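Non-structural protein 5 (Modoc virus, PDB 2WA2) probably methylates the cap of viral RNA, at guanine N7 and at ribose 2'-O, using S-adenosylmethionine as the methyl donor. Local coordinates at residues S225-Y230 with A245-L250; E145-D150 with S178-Y183; L114-H119 with K136-V141; G78-K83 with F231-K236. The protein carries 4 engineered substitutions. All coordinates share one frame; numbering follows the deposited sequence.

Contact 1. Residues S225-Y230 with A245-L250; sequences STHEMY and AVSRQL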
loop_
_atom_site.group_PDB
_atom_site.type_symbol
_atom_site.label_atom_id
_atom_site.label_comp_id
_atom_site.label_asym_id
_atom_site.label_seq_id
_atom_site.Cartn_x
_atom_site.Cartn_y
_atom_site.Cartn_z
ATOM N N SER A 225 -0.646 -6.190 13.505
ATOM C CA SER A 225 0.827 -6.236 13.504
ATOM C C SER A 225 1.484 -5.383 12.411
ATOM O O SER A 225 2.714 -5.382 12.268
ATOM C CB SER A 225 1.261 -7.704 13.335
ATOM O OG SER A 225 0.517 -8.253 12.260
ATOM N N THR A 226 0.668 -4.672 11.613
ATOM C CA THR A 226 1.223 -3.692 10.685
ATOM C C THR A 226 0.440 -2.385 10.817
ATOM O O THR A 226 -0.767 -2.433 10.969
ATOM C CB THR A 226 1.172 -4.175 9.209
ATOM O OG1 THR A 226 1.589 -3.111 8.358
ATOM C CG2 THR A 226 -0.251 -4.649 8.794
ATOM N N HIS A 227 1.148 -1.260 10.749
ATOM C CA HIS A 227 0.532 0.063 10.784
ATOM C C HIS A 227 0.307 0.554 9.350
ATOM O O HIS A 227 0.046 1.743 9.154
ATOM C CB HIS A 227 1.462 1.015 11.518
ATOM C CG HIS A 227 0.770 2.144 12.227
ATOM N ND1 HIS A 227 0.014 3.093 11.567
ATOM C CD2 HIS A 227 0.778 2.504 13.535
ATOM C CE1 HIS A 227 -0.433 3.981 12.446
ATOM N NE2 HIS A 227 0.026 3.650 13.645
ATOM N N GLU A 228 0.380 -0.358 8.357
ATOM C CA GLU A 228 0.224 0.033 6.921
ATOM C C GLU A 228 -1.056 0.824 6.692
ATOM O O GLU A 228 -2.125 0.500 7.215
ATOM C CB GLU A 228 0.249 -1.171 5.956
ATOM C CG GLU A 228 -0.997 -2.057 6.109
ATOM C CD GLU A 228 -0.869 -3.413 5.440
ATOM O OE1 GLU A 228 0.244 -3.746 4.993
ATOM O OE2 GLU A 228 -1.885 -4.149 5.380
ATOM N N MET A 229 -0.916 1.897 5.938
ATOM C CA MET A 229 -2.078 2.649 5.455
ATOM C C MET A 229 -1.908 2.903 3.948
ATOM O O MET A 229 -0.835 2.642 3.373
ATOM C CB MET A 229 -2.233 3.938 6.267
ATOM C CG MET A 229 -2.577 3.639 7.732
ATOM S SD MET A 229 -2.573 5.106 8.782
ATOM C CE MET A 229 -4.034 5.999 8.156
ATOM N N TYR A 230 -2.969 3.361 3.288
ATOM C CA TYR A 230 -2.959 3.448 1.834
ATOM C C TYR A 230 -3.202 4.865 1.368
ATOM O O TYR A 230 -4.197 5.476 1.743
ATOM C CB TYR A 230 -3.918 2.460 1.190
ATOM C CG TYR A 230 -3.345 1.062 1.281
ATOM C CD1 TYR A 230 -2.546 0.558 0.249
ATOM C CD2 TYR A 230 -3.558 0.276 2.412
ATOM C CE1 TYR A 230 -1.989 -0.724 0.332
ATOM C CE2 TYR A 230 -2.984 -1.015 2.513
ATOM C CZ TYR A 230 -2.201 -1.489 1.461
ATOM O OH TYR A 230 -1.603 -2.735 1.551
ATOM N N ALA A 245 -5.200 8.289 14.818
ATOM C CA ALA A 245 -6.363 7.499 15.181
ATOM C C ALA A 245 -6.077 5.989 15.065
ATOM O O ALA A 245 -6.483 5.202 15.906
ATOM C CB ALA A 245 -7.542 7.904 14.331
ATOM N N VAL A 246 -5.333 5.609 14.028
ATOM C CA VAL A 246 -4.903 4.228 13.852
ATOM C C VAL A 246 -3.923 3.820 14.966
ATOM O O VAL A 246 -4.075 2.738 15.549
ATOM C CB VAL A 246 -4.301 3.972 12.436
ATOM C CG1 VAL A 246 -3.745 2.537 12.313
ATOM C CG2 VAL A 246 -5.388 4.185 11.358
ATOM N N SER A 247 -2.947 4.662 15.276
ATOM C CA SER A 247 -2.044 4.349 16.420
ATOM C C SER A 247 -2.839 4.101 17.707
ATOM O O SER A 247 -2.607 3.122 18.404
ATOM C CB SER A 247 -0.978 5.434 16.641
ATOM O OG SER A 247 -0.163 5.602 15.484
ATOM N N ARG A 248 -3.791 4.984 18.013
ATOM C CA ARG A 248 -4.569 4.836 19.249
ATOM C C ARG A 248 -5.437 3.571 19.201
ATOM O O ARG A 248 -5.522 2.848 20.175
ATOM C CB ARG A 248 -5.364 6.123 19.546
ATOM C CG ARG A 248 -4.411 7.286 19.871
ATOM C CD ARG A 248 -4.975 8.282 20.914
ATOM N NE ARG A 248 -4.157 9.493 21.037
ATOM C CZ ARG A 248 -3.316 9.760 22.045
ATOM N NH1 ARG A 248 -3.154 8.915 23.064
ATOM N NH2 ARG A 248 -2.624 10.892 22.028
ATOM N N GLN A 249 -6.020 3.265 18.047
ATOM C CA GLN A 249 -6.778 2.033 17.886
ATOM C C GLN A 249 -5.934 0.772 18.100
ATOM O O GLN A 249 -6.354 -0.141 18.806
ATOM C CB GLN A 249 -7.413 2.001 16.501
ATOM C CG GLN A 249 -8.170 0.734 16.199
ATOM C CD GLN A 249 -8.332 0.543 14.699
ATOM O OE1 GLN A 249 -7.353 0.582 13.937
ATOM N NE2 GLN A 249 -9.555 0.357 14.269
ATOM N N LEU A 250 -4.769 0.721 17.449
ATOM C CA LEU A 250 -3.889 -0.443 17.541
ATOM C C LEU A 250 -3.325 -0.612 18.951
ATOM O O LEU A 250 -3.156 -1.722 19.396
ATOM C CB LEU A 250 -2.753 -0.365 16.512
ATOM C CG LEU A 250 -3.196 -0.377 15.037
ATOM C CD1 LEU A 250 -1.965 -0.372 14.173
ATOM C CD2 LEU A 250 -4.089 -1.622 14.763
#
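His227 holds CG anti to its backbone N (chi1 -151°), and Ser247, on the helix opposite, turns OG anti to its own carbonyl carbon (chi1 -59°); the two side chains meet in a short hydrogen bond. NE2 of His227 lies 2.7 Å from OG of Ser247, with the hydroxyl at the edge of the imidazole and near its plane; the geometry permits either partner to donate. The same OG also makes a weak hydrogen bond to Val243 O, one turn earlier in the helix. Apolar branches of the helix then confine the ring. Leu250 brings CD1 over one face, 4.0 Å from His227 CD2, while Val246 CG1 approaches His227 CE1 obliquely at 3.6 Å in an off-centre CH-pi contact. The other branch of Val246 serves a second neighbour, CG2 lying 3.9 Å from Met229 CE, at the tip of a chain bent about its CG-SD bond. The hydrogen bond and the apolar contacts together set the imidazole against the helix. On the non-contacting side, Glu228 forms salt bridges with Lys70 and Lys192, and Tyr230 OH bonds to Asp155, a grouping consistent with the Lys-Asp-Lys-Glu tetrad of FtsJ-like methyltransferases. The contact lays helix 239-254 against the loop leading into strand 229-232 and the strand's first residue, with Trp21 of helix 14-27 meeting His227 edge-to-face and Leu17 touching Ser247.

Contact 2. Residues E145-D150 with S178-Y183; sequences EPFQAD and SRWLEY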
loop_
_atom_site.group_PDB
_atom_site.type_symbol
_atom_site.label_atom_id
_atom_site.label_comp_id
_atom_site.label_asym_id
_atom_site.label_seq_id
_atom_site.Cartn_x
_atom_site.Cartn_y
_atom_site.Cartn_z
ATOM N N GLU A 145 11.683 4.266 -15.429
ATOM C CA GLU A 145 11.160 5.468 -16.023
ATOM C C GLU A 145 9.619 5.434 -15.967
ATOM O O GLU A 145 8.996 4.468 -16.440
ATOM C CB GLU A 145 11.674 5.519 -17.475
ATOM C CG GLU A 145 11.045 6.579 -18.360
ATOM C CD GLU A 145 11.694 7.931 -18.201
ATOM O OE1 GLU A 145 11.380 8.822 -19.019
ATOM O OE2 GLU A 145 12.499 8.120 -17.264
ATOM N N PRO A 146 8.990 6.474 -15.377
ATOM C CA PRO A 146 7.523 6.487 -15.413
ATOM C C PRO A 146 7.075 6.556 -16.860
ATOM O O PRO A 146 7.813 7.106 -17.707
ATOM C CB PRO A 146 7.154 7.797 -14.686
ATOM C CG PRO A 146 8.354 8.146 -13.918
ATOM C CD PRO A 146 9.524 7.676 -14.719
ATOM N N PHE A 147 5.906 5.976 -17.145
ATOM C CA PHE A 147 5.291 6.113 -18.450
ATOM C C PHE A 147 3.808 6.326 -18.282
ATOM O O PHE A 147 3.318 6.390 -17.142
ATOM C CB PHE A 147 5.563 4.879 -19.315
ATOM C CG PHE A 147 5.113 3.596 -18.696
ATOM C CD1 PHE A 147 3.763 3.271 -18.635
ATOM C CD2 PHE A 147 6.041 2.708 -18.172
ATOM C CE1 PHE A 147 3.348 2.103 -18.071
ATOM C CE2 PHE A 147 5.624 1.524 -17.597
ATOM C CZ PHE A 147 4.277 1.222 -17.543
ATOM N N GLN A 148 3.100 6.419 -19.417
ATOM C CA GLN A 148 1.654 6.676 -19.452
ATOM C C GLN A 148 0.808 5.659 -18.684
ATOM O O GLN A 148 0.836 4.454 -18.955
ATOM C CB GLN A 148 1.157 6.802 -20.906
ATOM C CG GLN A 148 -0.111 7.656 -21.107
ATOM C CD GLN A 148 -1.384 6.996 -20.572
ATOM O OE1 GLN A 148 -1.673 5.828 -20.871
ATOM N NE2 GLN A 148 -2.149 7.750 -19.762
ATOM N N ALA A 149 0.039 6.164 -17.726
ATOM C CA ALA A 149 -0.867 5.329 -16.948
ATOM C C ALA A 149 -1.967 6.185 -16.393
ATOM O O ALA A 149 -1.712 7.300 -15.940
ATOM C CB ALA A 149 -0.130 4.608 -15.770
ATOM N N ASP A 150 -3.171 5.619 -16.396
ATOM C CA ASP A 150 -4.354 6.268 -15.845
ATOM C C ASP A 150 -4.578 5.951 -14.370
ATOM O O ASP A 150 -5.303 6.699 -13.676
ATOM C CB ASP A 150 -5.556 5.851 -16.656
ATOM C CG ASP A 150 -5.354 6.137 -18.132
ATOM O OD1 ASP A 150 -5.394 7.325 -18.477
ATOM O OD2 ASP A 150 -5.091 5.187 -18.900
ATOM N N SER A 178 5.790 9.742 -6.461
ATOM C CA SER A 178 5.650 11.172 -6.823
ATOM C C SER A 178 6.034 11.448 -8.288
ATOM O O SER A 178 5.376 12.242 -8.960
ATOM C CB SER A 178 6.412 12.086 -5.860
ATOM O OG SER A 178 5.754 12.058 -4.604
ATOM N N ARG A 179 7.067 10.759 -8.781
ATOM C CA ARG A 179 7.474 10.897 -10.184
ATOM C C ARG A 179 6.387 10.397 -11.133
ATOM O O ARG A 179 6.102 11.021 -12.178
ATOM C CB ARG A 179 8.788 10.152 -10.442
ATOM C CG ARG A 179 9.968 10.787 -9.742
ATOM C CD ARG A 179 11.170 9.876 -9.817
ATOM N NE ARG A 179 12.204 10.328 -8.894
ATOM C CZ ARG A 179 12.979 9.518 -8.178
ATOM N NH1 ARG A 179 12.841 8.193 -8.269
ATOM N NH2 ARG A 179 13.889 10.047 -7.365
ATOM N N TRP A 180 5.771 9.281 -10.781
ATOM C CA TRP A 180 4.658 8.761 -11.570
ATOM C C TRP A 180 3.462 9.726 -11.597
ATOM O O TRP A 180 2.865 9.947 -12.653
ATOM C CB TRP A 180 4.234 7.392 -11.061
ATOM C CG TRP A 180 5.232 6.299 -11.459
ATOM C CD1 TRP A 180 6.412 5.961 -10.838
ATOM C CD2 TRP A 180 5.104 5.424 -12.581
ATOM N NE1 TRP A 180 7.027 4.913 -11.522
ATOM C CE2 TRP A 180 6.240 4.562 -12.587
ATOM C CE3 TRP A 180 4.141 5.286 -13.586
ATOM C CZ2 TRP A 180 6.420 3.563 -13.558
ATOM C CZ3 TRP A 180 4.325 4.297 -14.556
ATOM C CH2 TRP A 180 5.465 3.456 -14.533
ATOM N N LEU A 181 3.121 10.279 -10.438
ATOM C CA LEU A 181 2.000 11.206 -10.311
ATOM C C LEU A 181 2.259 12.531 -11.038
ATOM O O LEU A 181 1.337 13.119 -11.608
ATOM C CB LEU A 181 1.701 11.470 -8.820
ATOM C CG LEU A 181 1.281 10.231 -8.015
ATOM C CD1 LEU A 181 0.711 10.553 -6.622
ATOM C CD2 LEU A 181 0.343 9.288 -8.759
ATOM N N GLU A 182 3.499 13.000 -10.981
ATOM C CA GLU A 182 3.949 14.192 -11.716
ATOM C C GLU A 182 3.825 13.956 -13.216
ATOM O O GLU A 182 3.300 14.812 -13.917
ATOM C CB GLU A 182 5.401 14.524 -11.351
ATOM C CG GLU A 182 5.941 15.888 -11.789
ATOM C CD GLU A 182 7.217 16.263 -11.019
ATOM O OE1 GLU A 182 7.561 15.536 -10.043
ATOM O OE2 GLU A 182 7.883 17.275 -11.372
ATOM N N TYR A 183 4.259 12.779 -13.684
ATOM C CA TYR A 183 4.200 12.428 -15.102
ATOM C C TYR A 183 2.758 12.254 -15.605
ATOM O O TYR A 183 2.441 12.634 -16.736
ATOM C CB TYR A 183 5.028 11.162 -15.375
ATOM C CG TYR A 183 5.221 10.810 -16.842
ATOM C CD1 TYR A 183 6.361 11.228 -17.541
ATOM C CD2 TYR A 183 4.273 10.039 -17.533
ATOM C CE1 TYR A 183 6.546 10.898 -18.899
ATOM C CE2 TYR A 183 4.448 9.712 -18.889
ATOM C CZ TYR A 183 5.583 10.149 -19.559
ATOM O OH TYR A 183 5.752 9.838 -20.899
#
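Pro146 and Trp180 form the tight, buried half of this contact. CA of Pro146 stands almost directly over the six-membered ring of the indole, 3.6 Å from its centroid and 9° off the normal, a CH-pi contact. The pyrrolidine adds CB, 3.8 Å from Trp180 CD2. The far corner of the same indole, CH2, points into the face of Phe147, coming within 3.6 Å of Phe147 CE2. The two rings make an edge-to-face pair with planes at 76°, and Lys110 adds a cation-pi contact to the phenyl group. Trp180 also touches Val87 and Leu89 of strand 86-89. The loop leading into strand 151-154 is thereby fastened to the last turns of helix 163-183, packed on the parallel part of the mixed sheet of a Rossmann-like methyltransferase fold. Tyr183, though exposed, still fits closely: it turns one ring face to the loop backbone, with Pro146 O over its centre and Tyr183 CE2 3.5 Å from Phe147 C. The loose part is Arg179, which offers little more than CB, 4.0 Å from Pro146 CG, before its extended chain leads away. Glu145 and Gln148 are likewise exposed, although the backbone on either side of Gln148 is held by Asn184, through Phe147 O and Ala149 N.

Contact 3. Residues L114-H119 with K136-V141; sequences LGTSGH and KSKVDV. With SAM (S-adenosylmethionine), chain C.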
loop_
_atom_site.group_PDB
_atom_site.type_symbol
_atom_site.label_atom_id
_atom_site.label_comp_id
_atom_site.label_asym_id
_atom_site.label_seq_id
_atom_site.Cartn_x
_atom_site.Cartn_y
_atom_site.Cartn_z
ATOM N N LEU A 114 10.337 -7.306 -8.470
ATOM C CA LEU A 114 11.726 -7.746 -8.397
ATOM C C LEU A 114 11.855 -9.228 -8.766
ATOM O O LEU A 114 12.601 -9.572 -9.670
ATOM C CB LEU A 114 12.262 -7.546 -6.998
ATOM C CG LEU A 114 13.041 -6.301 -6.622
ATOM C CD1 LEU A 114 13.629 -6.606 -5.262
ATOM C CD2 LEU A 114 14.161 -5.975 -7.625
ATOM N N GLY A 115 11.144 -10.095 -8.039
ATOM C CA GLY A 115 11.045 -11.511 -8.391
ATOM C C GLY A 115 12.392 -12.209 -8.294
ATOM O O GLY A 115 12.568 -13.291 -8.841
ATOM N N THR A 116 13.341 -11.578 -7.614
ATOM C CA THR A 116 14.673 -12.153 -7.440
ATOM C C THR A 116 14.651 -13.099 -6.245
ATOM O O THR A 116 13.603 -13.286 -5.645
ATOM C CB THR A 116 15.753 -11.088 -7.282
ATOM O OG1 THR A 116 15.393 -10.191 -6.240
ATOM C CG2 THR A 116 15.955 -10.296 -8.591
ATOM N N SER A 117 15.794 -13.701 -5.907
ATOM C CA SER A 117 15.847 -14.645 -4.798
ATOM C C SER A 117 15.154 -14.179 -3.529
ATOM O O SER A 117 15.510 -13.143 -2.943
ATOM C CB SER A 117 17.281 -15.083 -4.493
ATOM O OG SER A 117 17.497 -16.360 -5.058
ATOM N N GLY A 118 14.161 -14.969 -3.125
ATOM C CA GLY A 118 13.409 -14.734 -1.888
ATOM C C GLY A 118 12.396 -13.608 -2.018
ATOM O O GLY A 118 11.971 -13.019 -1.010
ATOM N N HIS A 119 12.035 -13.288 -3.263
ATOM C CA HIS A 119 10.979 -12.313 -3.545
ATOM C C HIS A 119 9.913 -13.011 -4.362
ATOM O O HIS A 119 10.222 -13.818 -5.247
ATOM C CB HIS A 119 11.506 -11.128 -4.350
ATOM C CG HIS A 119 12.338 -10.166 -3.563
ATOM N ND1 HIS A 119 11.837 -8.975 -3.080
ATOM C CD2 HIS A 119 13.648 -10.190 -3.221
ATOM C CE1 HIS A 119 12.796 -8.323 -2.446
ATOM N NE2 HIS A 119 13.908 -9.035 -2.524
ATOM N N LYS A 136 5.991 -8.351 -15.675
ATOM C CA LYS A 136 7.423 -8.301 -15.838
ATOM C C LYS A 136 8.174 -8.443 -14.506
ATOM O O LYS A 136 8.156 -7.539 -13.672
ATOM C CB LYS A 136 7.856 -7.059 -16.617
ATOM C CG LYS A 136 9.251 -7.255 -17.273
ATOM C CD LYS A 136 9.213 -7.057 -18.806
ATOM C CE LYS A 136 9.289 -5.558 -19.220
ATOM N NZ LYS A 136 10.506 -4.766 -18.749
ATOM N N SER A 137 8.821 -9.587 -14.311
ATOM C CA SER A 137 9.717 -9.774 -13.175
ATOM C C SER A 137 11.109 -9.252 -13.512
ATOM O O SER A 137 11.371 -8.804 -14.645
ATOM C CB SER A 137 9.772 -11.245 -12.724
ATOM O OG SER A 137 8.463 -11.685 -12.413
ATOM N N LYS A 138 11.987 -9.291 -12.523
ATOM C CA LYS A 138 13.358 -8.841 -12.648
ATOM C C LYS A 138 13.441 -7.370 -13.051
ATOM O O LYS A 138 14.185 -6.993 -13.970
ATOM C CB LYS A 138 14.135 -9.745 -13.638
ATOM C CG LYS A 138 13.833 -11.210 -13.455
ATOM C CD LYS A 138 14.405 -11.749 -12.199
ATOM C CE LYS A 138 14.203 -13.286 -12.162
ATOM N NZ LYS A 138 14.579 -13.773 -10.809
ATOM N N VAL A 139 12.674 -6.544 -12.336
ATOM C CA VAL A 139 12.672 -5.091 -12.508
ATOM C C VAL A 139 12.638 -4.453 -11.124
ATOM O O VAL A 139 11.801 -4.839 -10.268
ATOM C CB VAL A 139 11.419 -4.595 -13.332
ATOM C CG1 VAL A 139 11.345 -3.096 -13.328
ATOM C CG2 VAL A 139 11.499 -5.070 -14.776
ATOM N N ASP A 140 13.554 -3.515 -10.916
ATOM C CA ASP A 140 13.591 -2.679 -9.722
ATOM C C ASP A 140 12.767 -1.439 -10.079
ATOM O O ASP A 140 13.214 -0.569 -10.846
ATOM C CB ASP A 140 15.023 -2.291 -9.378
ATOM C CG ASP A 140 15.119 -1.405 -8.130
ATOM O OD1 ASP A 140 14.058 -0.933 -7.605
ATOM O OD2 ASP A 140 16.262 -1.188 -7.684
ATOM N N VAL A 141 11.575 -1.351 -9.506
ATOM C CA VAL A 141 10.664 -0.268 -9.885
ATOM C C VAL A 141 11.149 1.081 -9.401
ATOM O O VAL A 141 10.766 2.089 -9.966
ATOM C CB VAL A 141 9.185 -0.501 -9.449
ATOM C CG1 VAL A 141 8.631 -1.833 -10.001
ATOM C CG2 VAL A 141 9.049 -0.382 -7.954
HETATM N N SAM C . -0.125 -6.404 -4.110
HETATM C CA SAM C . 0.585 -7.715 -3.942
HETATM C C SAM C . -0.376 -8.879 -4.207
HETATM O O SAM C . -1.592 -8.657 -4.248
HETATM O OXT SAM C . 0.008 -10.053 -4.367
HETATM C CB SAM C . 1.159 -7.832 -2.530
HETATM C CG SAM C . 2.340 -6.905 -2.270
HETATM S SD SAM C . 3.828 -7.731 -2.857
HETATM C CE SAM C . 4.230 -8.678 -1.354
HETATM C "C5'" SAM C . 5.091 -6.453 -2.684
HETATM C "C4'" SAM C . 6.200 -6.824 -3.670
HETATM O "O4'" SAM C . 6.999 -5.720 -4.009
HETATM C "C3'" SAM C . 7.152 -7.862 -3.082
HETATM O "O3'" SAM C . 6.893 -9.080 -3.736
HETATM C "C2'" SAM C . 8.549 -7.368 -3.412
HETATM O "O2'" SAM C . 9.291 -8.397 -4.016
HETATM C "C1'" SAM C . 8.257 -6.234 -4.399
HETATM N N9 SAM C . 9.277 -5.191 -4.390
HETATM C C8 SAM C . 9.883 -4.640 -3.285
HETATM N N7 SAM C . 10.747 -3.703 -3.689
HETATM C C5 SAM C . 10.697 -3.671 -5.050
HETATM C C6 SAM C . 11.378 -2.900 -5.994
HETATM N N6 SAM C . 12.289 -2.010 -5.646
HETATM N N1 SAM C . 11.078 -3.079 -7.331
HETATM C C2 SAM C . 10.153 -4.005 -7.733
HETATM N N3 SAM C . 9.470 -4.780 -6.816
HETATM C C4 SAM C . 9.770 -4.597 -5.493
#
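Leu114 and Lys138 bring their backbones together where two loops pass, and Lys138 N donates to Leu114 O at 2.9 Å from well above the carbonyl plane. In the lysine side chain, chi2 (-71°) turns CD back toward the loop, near Leu114 O, and the extended remainder carries NZ to 2.9 Å from Gly115 O, so one residue grips two successive carbonyls. Leu114 CD2 packs 3.9 Å from Asp140 CA, and CD1 lies over one face of the His119 ring. Leu114 also packs on the adenine of S-adenosylmethionine, CG being 3.8 Å from SAM C6. Asp140 OD1 accepts from SAM N6 at 2.9 Å and is also bonded to Thr142 OG1, while Val141 N donates to SAM N1 at 2.8 Å in a nearly straight bond. His119 ND1 and SAM O2' share a hydrogen bond of 2.8 Å at the ring edge. Acidic side chain and backbone N-H together read the Watson-Crick edge of adenine, as in the cofactor pocket of Rossmann-like methyltransferases.

Contact 4. Residues G78-K83 with F231-K236; sequences GGVELK and FVSGIK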
loop_
_atom_site.group_PDB
_atom_site.type_symbol
_atom_site.label_atom_id
_atom_site.label_comp_id
_atom_site.label_asym_id
_atom_site.label_seq_id
_atom_site.Cartn_x
_atom_site.Cartn_y
_atom_site.Cartn_z
ATOM N N GLY A 78 -14.573 3.459 -2.893
ATOM C CA GLY A 78 -14.250 4.603 -3.752
ATOM C C GLY A 78 -12.891 5.235 -3.481
ATOM O O GLY A 78 -12.680 6.409 -3.793
ATOM N N GLY A 79 -11.968 4.447 -2.922
ATOM C CA GLY A 79 -10.598 4.885 -2.674
ATOM C C GLY A 79 -9.798 5.106 -3.933
ATOM O O GLY A 79 -8.894 5.935 -3.970
ATOM N N VAL A 80 -10.130 4.370 -4.987
ATOM C CA VAL A 80 -9.362 4.449 -6.235
ATOM C C VAL A 80 -10.199 4.007 -7.423
ATOM O O VAL A 80 -10.822 2.941 -7.385
ATOM C CB VAL A 80 -8.034 3.591 -6.167
ATOM C CG1 VAL A 80 -8.341 2.092 -5.944
ATOM C CG2 VAL A 80 -7.177 3.801 -7.421
ATOM N N GLU A 81 -10.191 4.822 -8.476
ATOM C CA GLU A 81 -10.848 4.475 -9.732
ATOM C C GLU A 81 -9.886 3.655 -10.587
ATOM O O GLU A 81 -8.886 4.166 -11.076
ATOM C CB GLU A 81 -11.317 5.741 -10.468
ATOM C CG GLU A 81 -11.982 5.471 -11.863
ATOM C CD GLU A 81 -13.354 4.740 -11.791
ATOM O OE1 GLU A 81 -14.011 4.693 -10.707
ATOM O OE2 GLU A 81 -13.775 4.223 -12.856
ATOM N N LEU A 82 -10.194 2.378 -10.736
ATOM C CA LEU A 82 -9.354 1.478 -11.513
ATOM C C LEU A 82 -9.769 1.651 -12.981
ATOM O O LEU A 82 -10.888 1.331 -13.352
ATOM C CB LEU A 82 -9.500 0.039 -10.984
ATOM C CG LEU A 82 -8.988 -0.214 -9.552
ATOM C CD1 LEU A 82 -9.328 -1.606 -9.061
ATOM C CD2 LEU A 82 -7.484 0.058 -9.384
ATOM N N LYS A 83 -8.887 2.207 -13.806
ATOM C CA LYS A 83 -9.271 2.534 -15.193
ATOM C C LYS A 83 -8.115 2.653 -16.170
ATOM O O LYS A 83 -6.979 2.988 -15.790
ATOM C CB LYS A 83 -10.095 3.837 -15.229
ATOM C CG LYS A 83 -9.290 5.068 -14.903
ATOM C CD LYS A 83 -10.039 6.349 -15.218
ATOM C CE LYS A 83 -9.468 7.507 -14.441
ATOM N NZ LYS A 83 -8.100 7.915 -14.913
ATOM N N PHE A 231 -2.269 5.395 0.590
ATOM C CA PHE A 231 -2.405 6.754 0.083
ATOM C C PHE A 231 -3.195 6.616 -1.209
ATOM O O PHE A 231 -2.724 5.979 -2.170
ATOM C CB PHE A 231 -1.023 7.401 -0.145
ATOM C CG PHE A 231 -1.074 8.786 -0.745
ATOM C CD1 PHE A 231 -1.677 9.847 -0.057
ATOM C CD2 PHE A 231 -0.481 9.046 -1.992
ATOM C CE1 PHE A 231 -1.720 11.142 -0.608
ATOM C CE2 PHE A 231 -0.512 10.351 -2.557
ATOM C CZ PHE A 231 -1.145 11.392 -1.875
ATOM N N VAL A 232 -4.394 7.218 -1.221
ATOM C CA VAL A 232 -5.382 6.951 -2.264
ATOM C C VAL A 232 -5.926 8.262 -2.888
ATOM O O VAL A 232 -5.985 9.312 -2.227
ATOM C CB VAL A 232 -6.554 6.045 -1.740
ATOM C CG1 VAL A 232 -6.087 4.626 -1.265
ATOM C CG2 VAL A 232 -7.329 6.741 -0.604
ATOM N N SER A 233 -6.290 8.201 -4.165
ATOM C CA SER A 233 -6.771 9.368 -4.882
ATOM C C SER A 233 -8.246 9.674 -4.593
ATOM O O SER A 233 -8.638 10.826 -4.701
ATOM C CB SER A 233 -6.568 9.195 -6.399
ATOM O OG SER A 233 -7.028 7.935 -6.809
ATOM N N GLY A 234 -9.035 8.651 -4.238
ATOM C CA GLY A 234 -10.508 8.755 -4.198
ATOM C C GLY A 234 -11.079 9.369 -2.929
ATOM O O GLY A 234 -12.226 9.867 -2.918
ATOM N N ILE A 235 -10.291 9.342 -1.859
ATOM C CA ILE A 235 -10.734 9.849 -0.562
ATOM C C ILE A 235 -9.810 10.995 -0.165
ATOM O O ILE A 235 -8.592 10.841 -0.213
ATOM C CB ILE A 235 -10.775 8.705 0.490
ATOM C CG1 ILE A 235 -11.812 7.661 0.051
ATOM C CG2 ILE A 235 -11.060 9.255 1.935
ATOM C CD1 ILE A 235 -11.775 6.318 0.776
ATOM N N LYS A 236 -10.380 12.141 0.202
ATOM C CA LYS A 236 -9.598 13.299 0.618
ATOM C C LYS A 236 -9.798 13.530 2.114
ATOM O O LYS A 236 -10.902 13.870 2.537
ATOM C CB LYS A 236 -10.030 14.549 -0.151
ATOM C CG LYS A 236 -9.607 14.560 -1.592
ATOM C CD LYS A 236 -10.260 15.735 -2.318
ATOM C CE LYS A 236 -9.248 16.426 -3.224
ATOM N NZ LYS A 236 -8.290 17.286 -2.476
HETATM O O HOH W 1 -9.472 7.538 -8.030
#
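Gly79 and Gly234 supply the backbone bond of this contact: Gly234 N donates to Gly79 O at 2.7 Å, from above the carbonyl plane. A CA-H...O contact accompanies it, with Gly234 CA 3.2 Å from Gly78 O, the carbonyl of the residue that closes helix 66-76 in a Schellman motif. The polar set is completed by a water that accepts from Glu81 N at 2.8 Å and lies 2.8 Å from Ser233 OG, a hydroxyl also bonded to Phe189 N of strand 188-193. Van der Waals contacts fill in around these bonds. Val232 turns CB toward Gly79 O, and Ile235 lays CD1 3.9 Å from Gly79 CA. Val80 CG2 comes up to Ser233 OG at 4.2 Å, while its side chain also touches Ile74 and Cys190. Main-chain atoms do most of the bonding, and the CA atoms of Gly79 and Gly234 come within 4.2 Å; at Gly234 the direction a CB would take faces Gly78 O and Gly79 C at clashing distance, which suits the position to glycine.

Overall arrangement
Along the chain, contact 3 closes before contact 2 opens, and both are nested within the loop that contact 4 closes between 78-83 and 231-236. Contact 1 crosses contact 4, the two sharing strand 229-232, with centres 19 Å apart. Contacts 2 and 3 share the connection from strand 133-136 to 151-154 through 136-141 and 145-150, their centres 20 Å apart. Contacts 2 and 4 touch, through packing of Leu181 on Phe231 and a weak Lys83-Asp150 hydrogen bond. Contact 1 lies across the chain's centre from contacts 2 and 3, their centres 28 Å from its own. Cofactor binding at contact 3 and attachment of helix 239-254, the last helix modelled, at contact 1 thus lie toward opposite ends of the strand order of one mixed sheet.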